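PDB 3QRA: attachment invasion locus protein from Yersinia pestis, which mediates adhesion as an outer-membrane beta-barrel and probably promotes bacterial invasion of eukaryotic cells by an unknown mechanism. Local coordinates for residues R111-L116 against K140-K145; V86-L91 against A120-N125; G3-S8 against Y34-N39. All blocks are in the same frame, centred on the assembly; numbering follows the deposited sequence.

Contact 3 (G3-S8 with Y34-N39) comes first along the chain. It closes the hairpin of strands 5-18 and 28-37 beside the N terminus. Contact 2 (V86-L91 with A120-N125) closes the hairpin of strands 86-102 and 108-124. Contact 1 (R111-L116 with K140-K145) opens before contact 2 has closed, so the two cross, and both use strand 108-124. Contact 1 joins that strand to the turn after strand 130-141. Its centre is about 26 Å from that of contact 2, on the opposite side of the chain's centre. Contacts 2 and 3 meet inside the barrel, where R35 reaches S87 and Q123.

Contact 1 of 3, residues R111-L116 against K140-K145. With C8E ((hydroxyethyloxy)tri(ethyloxy)octane), chain D.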
ATOM      1  N   ARG A 111      10.944   9.504 -14.944  1.00 30.56           N
ATOM      2  CA  ARG A 111      10.013  10.492 -14.423  1.00 36.48           C
ATOM      3  C   ARG A 111       9.594  10.054 -13.037  1.00 33.35           C
ATOM      4  O   ARG A 111       9.446   8.856 -12.769  1.00 34.10           O
ATOM      5  CB  ARG A 111       8.778  10.593 -15.320  1.00 37.33           C
ATOM      6  CG  ARG A 111       9.040  11.221 -16.674  1.00 48.29           C
ATOM      7  N   SER A 112       9.390  11.017 -12.144  1.00 31.02           N
ATOM      8  CA  SER A 112       8.893  10.670 -10.825  1.00 31.25           C
ATOM      9  C   SER A 112       7.900  11.728 -10.351  1.00 28.99           C
ATOM     10  O   SER A 112       7.942  12.883 -10.785  1.00 27.59           O
ATOM     11  CB  SER A 112      10.048  10.468  -9.832  1.00 38.81           C
ATOM     12  OG  SER A 112      10.452  11.685  -9.239  1.00 44.40           O
ATOM     13  N   LYS A 113       6.992  11.311  -9.488  1.00 29.39           N
ATOM     14  CA  LYS A 113       5.912  12.186  -9.056  1.00 29.99           C
ATOM     15  C   LYS A 113       5.435  11.799  -7.670  1.00 26.92           C
ATOM     16  O   LYS A 113       5.351  10.617  -7.336  1.00 25.10           O
ATOM     17  CB  LYS A 113       4.745  12.116 -10.055  1.00 28.85           C
ATOM     18  CG  LYS A 113       3.484  12.864  -9.623  1.00 36.72           C
ATOM     19  CD  LYS A 113       3.672  14.378  -9.715  1.00 40.96           C
ATOM     20  CE  LYS A 113       2.394  15.117  -9.319  1.00 49.15           C
ATOM     21  NZ  LYS A 113       2.553  16.594  -9.423  1.00 56.68           N
ATOM     22  N   THR A 114       5.117  12.814  -6.869  1.00 28.60           N
ATOM     23  CA  THR A 114       4.488  12.620  -5.567  1.00 26.08           C
ATOM     24  C   THR A 114       3.100  13.238  -5.589  1.00 25.74           C
ATOM     25  O   THR A 114       2.922  14.375  -6.041  1.00 27.54           O
ATOM     26  CB  THR A 114       5.298  13.305  -4.452  1.00 31.40           C
ATOM     27  OG1 THR A 114       6.648  12.828  -4.483  1.00 34.60           O
ATOM     28  CG2 THR A 114       4.681  13.021  -3.082  1.00 30.14           C
ATOM     29  N   SER A 115       2.112  12.493  -5.102  1.00 23.74           N
ATOM     30  CA  SER A 115       0.753  12.992  -5.065  1.00 26.36           C
ATOM     31  C   SER A 115       0.084  12.458  -3.820  1.00 25.15           C
ATOM     32  O   SER A 115       0.704  11.726  -3.044  1.00 24.08           O
ATOM     33  CB  SER A 115      -0.019  12.544  -6.310  1.00 32.56           C
ATOM     34  OG  SER A 115      -1.246  13.250  -6.431  1.00 38.62           O
ATOM     35  N   LEU A 116      -1.174  12.822  -3.622  1.00 22.77           N
ATOM     36  CA  LEU A 116      -1.941  12.260  -2.510  1.00 25.02           C
ATOM     37  C   LEU A 116      -2.177  10.766  -2.733  1.00 26.48           C
ATOM     38  O   LEU A 116      -2.317  10.302  -3.876  1.00 26.07           O
ATOM     39  CB  LEU A 116      -3.283  12.973  -2.386  1.00 23.93           C
ATOM     40  CG  LEU A 116      -3.214  14.428  -1.919  1.00 31.52           C
ATOM     41  CD1 LEU A 116      -4.589  15.091  -2.042  1.00 35.12           C
ATOM     42  CD2 LEU A 116      -2.690  14.491  -0.477  1.00 36.18           C
ATOM     43  N   LYS A 140      -3.178   9.008  -7.804  1.00 23.33           N
ATOM     44  CA  LYS A 140      -3.039   9.466  -9.177  1.00 24.62           C
ATOM     45  C   LYS A 140      -1.831  10.387  -9.303  1.00 26.12           C
ATOM     46  O   LYS A 140      -1.761  11.440  -8.666  1.00 25.37           O
ATOM     47  CB  LYS A 140      -4.308  10.166  -9.693  1.00 27.70           C
ATOM     48  CG  LYS A 140      -4.247  10.434 -11.199  1.00 32.27           C
ATOM     49  CD  LYS A 140      -5.604  10.794 -11.787  1.00 36.42           C
ATOM     50  CE  LYS A 140      -5.513  10.931 -13.304  1.00 44.19           C
ATOM     51  NZ  LYS A 140      -6.844  11.171 -13.909  1.00 53.16           N
ATOM     52  N   LEU A 141      -0.872   9.959 -10.116  1.00 24.46           N
ATOM     53  CA  LEU A 141       0.381  10.665 -10.318  1.00 27.04           C
ATOM     54  C   LEU A 141       0.371  11.257 -11.717  1.00 30.66           C
ATOM     55  O   LEU A 141       0.782  10.608 -12.684  1.00 28.59           O
ATOM     56  CB  LEU A 141       1.561   9.698 -10.149  1.00 27.80           C
ATOM     57  CG  LEU A 141       1.585   8.865  -8.859  1.00 30.92           C
ATOM     58  CD1 LEU A 141       2.689   7.808  -8.929  1.00 34.07           C
ATOM     59  CD2 LEU A 141       1.758   9.754  -7.626  1.00 25.44           C
ATOM     60  N   ASP A 142      -0.112  12.493 -11.813  1.00 29.48           N
ATOM     61  CA  ASP A 142      -0.417  13.110 -13.098  1.00 30.04           C
ATOM     62  C   ASP A 142      -1.353  12.201 -13.891  1.00 28.36           C
ATOM     63  O   ASP A 142      -2.483  11.978 -13.480  1.00 36.38           O
ATOM     64  CB  ASP A 142       0.855  13.435 -13.882  1.00 38.37           C
ATOM     65  CG  ASP A 142       1.672  14.541 -13.234  1.00 48.36           C
ATOM     66  OD1 ASP A 142       1.077  15.419 -12.572  1.00 46.15           O
ATOM     67  OD2 ASP A 142       2.910  14.531 -13.385  1.00 52.70           O
ATOM     68  N   ASP A 143      -0.889  11.661 -15.013  1.00 31.76           N
ATOM     69  CA  ASP A 143      -1.755  10.800 -15.817  1.00 30.67           C
ATOM     70  C   ASP A 143      -1.705   9.318 -15.437  1.00 33.30           C
ATOM     71  O   ASP A 143      -2.432   8.503 -16.005  1.00 36.35           O
ATOM     72  CB  ASP A 143      -1.475  10.978 -17.312  1.00 40.44           C
ATOM     73  CG  ASP A 143      -1.885  12.347 -17.820  1.00 47.33           C
ATOM     74  OD1 ASP A 143      -2.854  12.927 -17.289  1.00 48.51           O
ATOM     75  OD2 ASP A 143      -1.232  12.848 -18.747  1.00 53.51           O
ATOM     76  N   VAL A 144      -0.864   8.971 -14.467  1.00 26.84           N
ATOM     77  CA  VAL A 144      -0.660   7.567 -14.123  1.00 29.34           C
ATOM     78  C   VAL A 144      -1.426   7.186 -12.862  1.00 26.49           C
ATOM     79  O   VAL A 144      -1.182   7.728 -11.804  1.00 27.66           O
ATOM     80  CB  VAL A 144       0.838   7.264 -13.899  1.00 29.85           C
ATOM     81  CG1 VAL A 144       1.035   5.800 -13.485  1.00 33.19           C
ATOM     82  CG2 VAL A 144       1.652   7.602 -15.157  1.00 35.21           C
ATOM     83  N   LYS A 145      -2.347   6.242 -12.976  1.00 24.47           N
ATOM     84  CA  LYS A 145      -3.130   5.806 -11.818  1.00 19.74           C
ATOM     85  C   LYS A 145      -2.495   4.553 -11.214  1.00 24.94           C
ATOM     86  O   LYS A 145      -2.092   3.638 -11.933  1.00 25.61           O
ATOM     87  CB  LYS A 145      -4.571   5.517 -12.241  1.00 26.99           C
ATOM     88  CG  LYS A 145      -5.320   6.748 -12.758  1.00 30.39           C
ATOM     89  CD  LYS A 145      -6.596   6.371 -13.486  1.00 33.91           C
ATOM     90  CE  LYS A 145      -6.297   5.981 -14.933  1.00 47.93           C
ATOM     91  NZ  LYS A 145      -7.503   5.484 -15.648  1.00 54.38           N
TER
HETATM   92  C1  C8E D   3       5.382   6.847 -12.410  1.00 48.78           C
HETATM   93  C2  C8E D   3       5.975   8.252 -12.418  1.00 44.39           C
HETATM   94  C3  C8E D   3       4.880   9.302 -12.565  1.00 50.91           C
HETATM   95  C4  C8E D   3       4.822   9.884 -13.972  1.00 56.16           C
HETATM   96  C5  C8E D   3       4.044  11.196 -13.965  1.00 60.17           C
HETATM   97  C6  C8E D   3       4.677  12.231 -14.888  1.00 65.44           C
HETATM   98  C7  C8E D   3       5.635  13.151 -14.139  1.00 65.68           C
HETATM   99  C8  C8E D   3       6.578  13.848 -15.115  1.00 65.60           C
HETATM  100  O   HOH W   1      -3.480  11.285  -6.142  1.00 21.80           O
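The carboxylate of D142 is the flat group here, placed between K113 and a bound detergent molecule. Its OD1 lies 3.5 Å from K113 CE, and OD2 faces the C6-C7 part of the detergent tail. The K113 and D142 side chains cross at about a right angle. K113 bends at chi2 (73°), which brings CD to the carboxylate. NZ of K113 stays 3.7 Å from D142 OD1, so the salt bridge is long. Nearer the backbone, K113 slides past L141 in the opposite direction, with K113 CG 3.7 Å from L141 CB. L141 CD2 also touches S115 CB at 3.6 Å. S115 OG donates to K140 O at 2.9 Å, tilted 21° from the carbonyl plane. Beside it a water accepts from K140 N at 2.8 Å and donates to L116 O at 2.7 Å. A serine hydroxyl and a water thus join the strands. On its other edge, strand 108-124 pairs with strand 86-102: backbone hydrogen bonds link K113 to G97 and S115 to G95. L141 to V144 form a type II' turn, closed by backbone bonds between L141 and V144. Such a tight turn links adjacent antiparallel strands, here 130-141 and 144-156 of the outer-membrane barrel.

Contact 2 of 3, residues V86-L91 against A120-N125; sequences VSLYGL and AGLQFN. With C8E ((hydroxyethyloxy)tri(ethyloxy)octane), chain H.
The carbonyl oxygen Q123 O takes two hydrogen bonds. S87 N donates to it at 2.9 Å, in the carbonyl plane, and a water donates to it at 2.8 Å. The same water accepts from S87 OG and donates to N125 OD1, so it ties both strands together at this end. S87 O in turn accepts from Q123 N. The next hydrogen-bonded pair is Y89 with G121. Y89 N bonds to G121 O, and G121 N to Y89 O. Y89 CG sits between the backbone N and the carbonyl carbon (chi1 58°). This puts CG toward the neighbouring strand, and the ring lies over G121. The glycine backbone lies on one ring face, with G121 C 3.6 Å above the centre. G121 CA makes a CH-pi contact, 3.9 Å from the ring centroid. Q123 CG meets the ring edge at 3.6 Å from Y89 CE2. Beyond these segments, Y89 OH and Q123 NE2 both bond to D133, while Q123 OE1 and S87 OG bond to R35. This polar network faces the barrel interior. The other face carries apolar groups. V86 CG2 lies 4.2 Å from F124 CD1, and L88 CD2 lies 4.0 Å from L122 CB. A detergent molecule touches A120 on this side, consistent with a membrane-facing surface. A tyrosine laid over a cross-strand glycine is the mortise-tenon pairing known from membrane beta-barrels, here within an antiparallel hairpin.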
ATOM      1  N   VAL A  86     -13.796  -7.165  14.241  1.00 26.67           N
ATOM      2  CA  VAL A  86     -13.620  -6.369  13.036  1.00 23.17           C
ATOM      3  C   VAL A  86     -13.517  -4.880  13.317  1.00 22.68           C
ATOM      4  O   VAL A  86     -14.239  -4.338  14.157  1.00 24.52           O
ATOM      5  CB  VAL A  86     -14.753  -6.631  12.008  1.00 36.20           C
ATOM      6  CG1 VAL A  86     -14.525  -5.818  10.740  1.00 38.57           C
ATOM      7  CG2 VAL A  86     -14.841  -8.116  11.666  1.00 45.71           C
ATOM      8  N   SER A  87     -12.607  -4.236  12.596  1.00 19.22           N
ATOM      9  CA  SER A  87     -12.427  -2.799  12.644  1.00 17.18           C
ATOM     10  C   SER A  87     -12.255  -2.282  11.221  1.00 24.20           C
ATOM     11  O   SER A  87     -11.690  -2.970  10.374  1.00 23.25           O
ATOM     12  CB  SER A  87     -11.179  -2.447  13.458  1.00 20.30           C
ATOM     13  OG  SER A  87     -11.261  -2.986  14.766  1.00 24.23           O
ATOM     14  N   LEU A  88     -12.712  -1.060  10.979  1.00 18.84           N
ATOM     15  CA  LEU A  88     -12.644  -0.440   9.649  1.00 21.24           C
ATOM     16  C   LEU A  88     -11.813   0.823   9.693  1.00 21.76           C
ATOM     17  O   LEU A  88     -11.875   1.567  10.647  1.00 22.75           O
ATOM     18  CB  LEU A  88     -14.046  -0.041   9.199  1.00 23.13           C
ATOM     19  CG  LEU A  88     -15.153  -1.085   9.221  1.00 34.58           C
ATOM     20  CD1 LEU A  88     -16.486  -0.423   8.856  1.00 33.22           C
ATOM     21  CD2 LEU A  88     -14.830  -2.223   8.276  1.00 36.17           C
ATOM     22  N   TYR A  89     -11.059   1.109   8.648  1.00 19.12           N
ATOM     23  CA  TYR A  89     -10.256   2.322   8.673  1.00 18.89           C
ATOM     24  C   TYR A  89     -10.182   3.053   7.324  1.00 21.55           C
ATOM     25  O   TYR A  89     -10.395   2.463   6.254  1.00 19.94           O
ATOM     26  CB  TYR A  89      -8.860   2.035   9.227  1.00 17.03           C
ATOM     27  CG  TYR A  89      -8.040   0.985   8.480  1.00 21.07           C
ATOM     28  CD1 TYR A  89      -7.371   1.303   7.294  1.00 22.13           C
ATOM     29  CD2 TYR A  89      -7.898  -0.305   8.988  1.00 22.33           C
ATOM     30  CE1 TYR A  89      -6.606   0.357   6.619  1.00 19.30           C
ATOM     31  CE2 TYR A  89      -7.118  -1.270   8.318  1.00 21.31           C
ATOM     32  CZ  TYR A  89      -6.474  -0.928   7.145  1.00 21.36           C
ATOM     33  OH  TYR A  89      -5.684  -1.869   6.496  1.00 22.06           O
ATOM     34  N   GLY A  90      -9.900   4.351   7.400  1.00 20.58           N
ATOM     35  CA  GLY A  90      -9.679   5.171   6.217  1.00 23.26           C
ATOM     36  C   GLY A  90      -8.348   5.889   6.356  1.00 29.56           C
ATOM     37  O   GLY A  90      -8.009   6.377   7.439  1.00 31.72           O
ATOM     38  N   LEU A  91      -7.591   5.951   5.261  1.00 18.70           N
ATOM     39  CA  LEU A  91      -6.219   6.453   5.278  1.00 20.17           C
ATOM     40  C   LEU A  91      -6.001   7.549   4.239  1.00 18.74           C
ATOM     41  O   LEU A  91      -6.621   7.551   3.176  1.00 19.72           O
ATOM     42  CB  LEU A  91      -5.236   5.314   4.986  1.00 22.30           C
ATOM     43  CG  LEU A  91      -5.373   4.084   5.887  1.00 29.34           C
ATOM     44  CD1 LEU A  91      -4.387   3.007   5.480  1.00 29.35           C
ATOM     45  CD2 LEU A  91      -5.157   4.468   7.345  1.00 31.79           C
ATOM     46  N   ALA A 120      -8.434   2.591   2.203  1.00 22.25           N
ATOM     47  CA  ALA A 120      -9.503   2.132   3.073  1.00 23.57           C
ATOM     48  C   ALA A 120      -9.262   0.653   3.311  1.00 21.37           C
ATOM     49  O   ALA A 120      -8.825  -0.070   2.406  1.00 21.21           O
ATOM     50  CB  ALA A 120     -10.873   2.362   2.421  1.00 25.05           C
ATOM     51  N   GLY A 121      -9.522   0.196   4.526  1.00 17.92           N
ATOM     52  CA  GLY A 121      -9.310  -1.214   4.794  1.00 18.98           C
ATOM     53  C   GLY A 121      -9.962  -1.691   6.070  1.00 22.69           C
ATOM     54  O   GLY A 121     -10.725  -0.959   6.707  1.00 19.82           O
ATOM     55  N   LEU A 122      -9.614  -2.905   6.442  1.00 23.77           N
ATOM     56  CA  LEU A 122     -10.081  -3.463   7.658  1.00 23.57           C
ATOM     57  C   LEU A 122      -9.106  -4.366   8.347  1.00 25.57           C
ATOM     58  O   LEU A 122      -8.231  -4.887   7.747  1.00 21.11           O
ATOM     59  CB  LEU A 122     -11.369  -4.158   7.456  1.00 26.20           C
ATOM     60  CG  LEU A 122     -11.455  -5.220   6.446  1.00 36.84           C
ATOM     61  CD1 LEU A 122     -11.036  -6.424   7.108  1.00 53.51           C
ATOM     62  CD2 LEU A 122     -12.861  -5.377   5.959  1.00 45.45           C
ATOM     63  N   GLN A 123      -9.325  -4.499   9.635  1.00 22.63           N
ATOM     64  CA  GLN A 123      -8.564  -5.470  10.417  1.00 22.56           C
ATOM     65  C   GLN A 123      -9.509  -6.465  11.064  1.00 22.56           C
ATOM     66  O   GLN A 123     -10.541  -6.091  11.634  1.00 24.91           O
ATOM     67  CB  GLN A 123      -7.712  -4.791  11.495  1.00 23.02           C
ATOM     68  CG  GLN A 123      -6.710  -3.790  10.923  1.00 22.37           C
ATOM     69  CD  GLN A 123      -5.441  -3.712  11.741  1.00 26.44           C
ATOM     70  OE1 GLN A 123      -5.477  -3.743  12.976  1.00 23.32           O
ATOM     71  NE2 GLN A 123      -4.304  -3.618  11.056  1.00 20.72           N
ATOM     72  N   PHE A 124      -9.128  -7.735  10.985  1.00 21.56           N
ATOM     73  CA  PHE A 124      -9.867  -8.840  11.567  1.00 24.11           C
ATOM     74  C   PHE A 124      -9.015  -9.465  12.674  1.00 28.77           C
ATOM     75  O   PHE A 124      -7.836  -9.755  12.465  1.00 25.34           O
ATOM     76  CB  PHE A 124     -10.169  -9.872  10.472  1.00 31.43           C
ATOM     77  CG  PHE A 124     -10.788 -11.145  10.976  1.00 35.70           C
ATOM     78  CD1 PHE A 124     -11.944 -11.122  11.741  1.00 37.92           C
ATOM     79  CD2 PHE A 124     -10.231 -12.373  10.649  1.00 40.08           C
ATOM     80  CE1 PHE A 124     -12.513 -12.300  12.200  1.00 37.26           C
ATOM     81  CE2 PHE A 124     -10.799 -13.554  11.102  1.00 40.84           C
ATOM     82  CZ  PHE A 124     -11.942 -13.516  11.877  1.00 39.49           C
ATOM     83  N   ASN A 125      -9.608  -9.655  13.850  1.00 24.12           N
ATOM     84  CA  ASN A 125      -8.930 -10.336  14.954  1.00 22.47           C
ATOM     85  C   ASN A 125      -9.597 -11.670  15.250  1.00 28.38           C
ATOM     86  O   ASN A 125     -10.546 -11.724  16.030  1.00 30.81           O
ATOM     87  CB  ASN A 125      -8.955  -9.472  16.227  1.00 26.96           C
ATOM     88  CG  ASN A 125      -8.426  -8.068  15.992  1.00 31.01           C
ATOM     89  OD1 ASN A 125      -9.174  -7.089  16.075  1.00 28.82           O
ATOM     90  ND2 ASN A 125      -7.136  -7.964  15.666  1.00 25.41           N
TER
HETATM   91  C1  C8E H   7     -10.556  -4.892   2.209  1.00 50.15           C
HETATM   92  C2  C8E H   7     -10.503  -3.604   1.398  1.00 58.01           C
HETATM   93  C3  C8E H   7     -11.793  -2.803   1.539  1.00 64.76           C
HETATM   94  C4  C8E H   7     -11.568  -1.331   1.204  1.00 66.63           C
HETATM   95  C5  C8E H   7     -12.544  -0.838   0.138  1.00 62.07           C
HETATM   96  C6  C8E H   7     -11.820  -0.258  -1.074  1.00 58.96           C
HETATM   97  C7  C8E H   7     -12.687  -0.371  -2.323  1.00 58.50           C
HETATM   98  C8  C8E H   7     -11.966   0.152  -3.560  1.00 65.43           C
HETATM   99  O9  C8E H   7     -12.349  -0.606  -4.688  1.00 69.34           O
HETATM  100  O   HOH W   2      -9.960  -5.313  14.273  1.00 25.02           O

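Contact 3 of 3, residues G3-S8 against Y34-N39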
ATOM      1  N   GLY A   3      -5.207   1.109  24.503  1.00 29.15           N
ATOM      2  CA  GLY A   3      -3.796   0.950  24.810  1.00 27.26           C
ATOM      3  C   GLY A   3      -3.116  -0.156  24.019  1.00 29.92           C
ATOM      4  O   GLY A   3      -1.911  -0.374  24.163  1.00 30.68           O
ATOM      5  N   GLU A   4      -3.873  -0.853  23.177  1.00 27.67           N
ATOM      6  CA  GLU A   4      -3.298  -1.972  22.417  1.00 26.89           C
ATOM      7  C   GLU A   4      -2.757  -1.563  21.065  1.00 26.08           C
ATOM      8  O   GLU A   4      -3.365  -0.752  20.357  1.00 24.35           O
ATOM      9  CB  GLU A   4      -4.300  -3.120  22.270  1.00 27.07           C
ATOM     10  CG  GLU A   4      -4.597  -3.827  23.599  1.00 38.38           C
ATOM     11  CD  GLU A   4      -5.546  -5.001  23.451  1.00 46.80           C
ATOM     12  OE1 GLU A   4      -6.254  -5.089  22.424  1.00 43.22           O
ATOM     13  OE2 GLU A   4      -5.587  -5.839  24.371  1.00 51.59           O
ATOM     14  N   SER A   5      -1.616  -2.162  20.715  1.00 27.17           N
ATOM     15  CA  SER A   5      -0.952  -1.946  19.438  1.00 29.29           C
ATOM     16  C   SER A   5      -1.126  -3.179  18.562  1.00 25.16           C
ATOM     17  O   SER A   5      -1.131  -4.309  19.064  1.00 30.04           O
ATOM     18  CB  SER A   5       0.556  -1.737  19.662  1.00 32.10           C
ATOM     19  OG  SER A   5       0.816  -0.599  20.463  1.00 32.02           O
ATOM     20  N   SER A   6      -1.232  -2.960  17.257  1.00 24.00           N
ATOM     21  CA  SER A   6      -1.223  -4.050  16.286  1.00 23.89           C
ATOM     22  C   SER A   6      -0.137  -3.781  15.253  1.00 25.02           C
ATOM     23  O   SER A   6      -0.029  -2.687  14.727  1.00 25.92           O
ATOM     24  CB  SER A   6      -2.574  -4.150  15.578  1.00 25.86           C
ATOM     25  OG  SER A   6      -3.637  -4.302  16.514  1.00 25.94           O
ATOM     26  N   ILE A   7       0.679  -4.782  14.976  1.00 21.95           N
ATOM     27  CA  ILE A   7       1.708  -4.625  13.968  1.00 23.31           C
ATOM     28  C   ILE A   7       1.523  -5.753  12.969  1.00 26.42           C
ATOM     29  O   ILE A   7       1.343  -6.920  13.358  1.00 25.07           O
ATOM     30  CB  ILE A   7       3.129  -4.658  14.607  1.00 27.33           C
ATOM     31  CG1 ILE A   7       4.225  -4.530  13.544  1.00 34.01           C
ATOM     32  CG2 ILE A   7       3.330  -5.926  15.441  1.00 35.65           C
ATOM     33  CD1 ILE A   7       4.214  -3.200  12.824  1.00 43.70           C
ATOM     34  N   SER A   8       1.545  -5.400  11.688  1.00 22.40           N
ATOM     35  CA  SER A   8       1.396  -6.398  10.639  1.00 22.36           C
ATOM     36  C   SER A   8       2.330  -6.168   9.460  1.00 24.39           C
ATOM     37  O   SER A   8       2.706  -5.027   9.154  1.00 24.21           O
ATOM     38  CB  SER A   8      -0.052  -6.473  10.143  1.00 20.01           C
ATOM     39  OG  SER A   8      -0.529  -5.217   9.662  1.00 21.13           O
ATOM     40  N   TYR A  34       0.869  -0.243  11.352  1.00 20.09           N
ATOM     41  CA  TYR A  34       0.957  -0.148  12.803  1.00 21.40           C
ATOM     42  C   TYR A  34      -0.284   0.574  13.306  1.00 22.20           C
ATOM     43  O   TYR A  34      -0.594   1.665  12.844  1.00 23.89           O
ATOM     44  CB  TYR A  34       2.206   0.611  13.244  1.00 24.07           C
ATOM     45  CG  TYR A  34       2.169   0.948  14.725  1.00 32.34           C
ATOM     46  CD1 TYR A  34       2.463  -0.006  15.681  1.00 34.24           C
ATOM     47  CD2 TYR A  34       1.786   2.209  15.157  1.00 40.34           C
ATOM     48  CE1 TYR A  34       2.409   0.298  17.041  1.00 36.92           C
ATOM     49  CE2 TYR A  34       1.729   2.522  16.506  1.00 40.19           C
ATOM     50  CZ  TYR A  34       2.038   1.567  17.439  1.00 42.35           C
ATOM     51  OH  TYR A  34       1.966   1.894  18.778  1.00 53.54           O
ATOM     52  N   ARG A  35      -0.989  -0.052  14.238  1.00 23.22           N
ATOM     53  CA  ARG A  35      -2.240   0.485  14.764  1.00 19.51           C
ATOM     54  C   ARG A  35      -2.111   0.697  16.251  1.00 19.91           C
ATOM     55  O   ARG A  35      -1.473  -0.096  16.948  1.00 21.51           O
ATOM     56  CB  ARG A  35      -3.388  -0.496  14.504  1.00 21.92           C
ATOM     57  CG  ARG A  35      -4.729  -0.073  15.117  1.00 24.09           C
ATOM     58  CD  ARG A  35      -5.757  -1.173  14.904  1.00 21.82           C
ATOM     59  NE  ARG A  35      -7.045  -0.901  15.547  1.00 19.03           N
ATOM     60  CZ  ARG A  35      -8.075  -1.733  15.475  1.00 26.82           C
ATOM     61  NH1 ARG A  35      -7.933  -2.865  14.801  1.00 25.70           N
ATOM     62  NH2 ARG A  35      -9.241  -1.440  16.064  1.00 19.53           N
ATOM     63  N   TYR A  36      -2.703   1.777  16.746  1.00 18.89           N
ATOM     64  CA  TYR A  36      -2.753   2.005  18.177  1.00 20.91           C
ATOM     65  C   TYR A  36      -4.166   2.428  18.536  1.00 25.36           C
ATOM     66  O   TYR A  36      -4.727   3.328  17.921  1.00 23.33           O
ATOM     67  CB  TYR A  36      -1.754   3.074  18.617  1.00 21.23           C
ATOM     68  CG  TYR A  36      -1.698   3.228  20.129  1.00 27.60           C
ATOM     69  CD1 TYR A  36      -0.841   2.435  20.891  1.00 29.57           C
ATOM     70  CD2 TYR A  36      -2.511   4.135  20.793  1.00 25.26           C
ATOM     71  CE1 TYR A  36      -0.782   2.550  22.253  1.00 32.86           C
ATOM     72  CE2 TYR A  36      -2.456   4.257  22.194  1.00 25.84           C
ATOM     73  CZ  TYR A  36      -1.582   3.456  22.906  1.00 34.07           C
ATOM     74  OH  TYR A  36      -1.483   3.540  24.280  1.00 35.07           O
ATOM     75  N   GLU A  37      -4.733   1.769  19.514  1.00 23.58           N
ATOM     76  CA  GLU A  37      -6.082   2.023  19.943  1.00 23.86           C
ATOM     77  C   GLU A  37      -6.063   2.936  21.187  1.00 26.00           C
ATOM     78  O   GLU A  37      -5.553   2.555  22.175  1.00 26.68           O
ATOM     79  CB  GLU A  37      -6.818   0.718  20.211  1.00 25.23           C
ATOM     80  CG  GLU A  37      -7.128  -0.095  18.984  1.00 21.50           C
ATOM     81  CD  GLU A  37      -7.709  -1.442  19.245  1.00 31.61           C
ATOM     82  OE1 GLU A  37      -8.832  -1.547  19.694  1.00 26.68           O
ATOM     83  OE2 GLU A  37      -7.030  -2.414  18.984  1.00 27.97           O
ATOM     84  N   PHE A  38      -6.588   4.141  21.051  1.00 26.32           N
ATOM     85  CA  PHE A  38      -6.636   5.166  22.084  1.00 28.17           C
ATOM     86  C   PHE A  38      -7.682   4.874  23.115  1.00 30.58           C
ATOM     87  O   PHE A  38      -7.573   5.297  24.211  1.00 31.27           O
ATOM     88  CB  PHE A  38      -7.100   6.479  21.520  1.00 40.23           C
ATOM     89  CG  PHE A  38      -6.268   6.993  20.516  1.00 43.53           C
ATOM     90  CD1 PHE A  38      -4.970   7.241  20.786  1.00 53.89           C
ATOM     91  CD2 PHE A  38      -6.755   7.235  19.277  1.00 42.93           C
ATOM     92  CE1 PHE A  38      -4.167   7.717  19.826  1.00 60.07           C
ATOM     93  CE2 PHE A  38      -5.967   7.739  18.344  1.00 50.66           C
ATOM     94  CZ  PHE A  38      -4.667   7.969  18.601  1.00 50.86           C
ATOM     95  N   ASN A  39      -8.738   4.233  22.693  1.00 23.93           N
ATOM     96  CA  ASN A  39      -9.795   3.772  23.580  1.00 24.60           C
ATOM     97  C   ASN A  39     -10.416   2.501  23.001  1.00 25.57           C
ATOM     98  O   ASN A  39      -9.881   1.944  22.064  1.00 25.14           O
ATOM     99  CB  ASN A  39     -10.819   4.873  23.891  1.00 27.18           C
ATOM    100  CG  ASN A  39     -11.553   5.358  22.665  1.00 26.86           C
ATOM    101  OD1 ASN A  39     -12.028   4.556  21.870  1.00 25.89           O
ATOM    102  ND2 ASN A  39     -11.661   6.678  22.512  1.00 29.88           N
TER
HETATM  103  O   HOH W   3      -4.449  -2.350  18.122  1.00 23.89           O
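Strands 5-8 and 34-37 run antiparallel at 168°, with S6 and R35 as a hydrogen-bonded pair flanked by the non-hydrogen-bonded pairs S5-Y36 and I7-Y34. At the end the backbone shifts: G3 N, not E4 N, bonds to E37 O at 2.8 Å, while E37 N bonds to E4 O. With G3 at a positive phi (87°), this has the geometry of a G1 beta bulge. G3 CA lies 3.5 Å from Y36 OH. S5 OG sits at the edge of the Y36 ring, 3.5 Å from CD1, and is 3.2 Å from Y34 OH. On the face of S6, R35 runs extended from CG to NE, and S6 CB packs on R35 CB at 3.9 Å. E37 OE2 lies 3.6 Å above the R35 guanidinium plane, offset toward its rim. A water donates to E37 OE2 at 2.7 Å and also hydrogen-bonds S6 OG. E4 OE1 and E37 OE2 are 4.4 Å apart, a repulsion that R156 probably eases by a salt bridge to each, while the M1 amine hydrogen-bonds to E4 OE1 and E37 OE1. Bound detergent touches I7 and Y34 on the other face. Strand 5-18 also pairs with the C-terminal end of the chain, S5 with F157, which closes the barrel, and strand 28-37 pairs with strand 42-53, Y36 with V44.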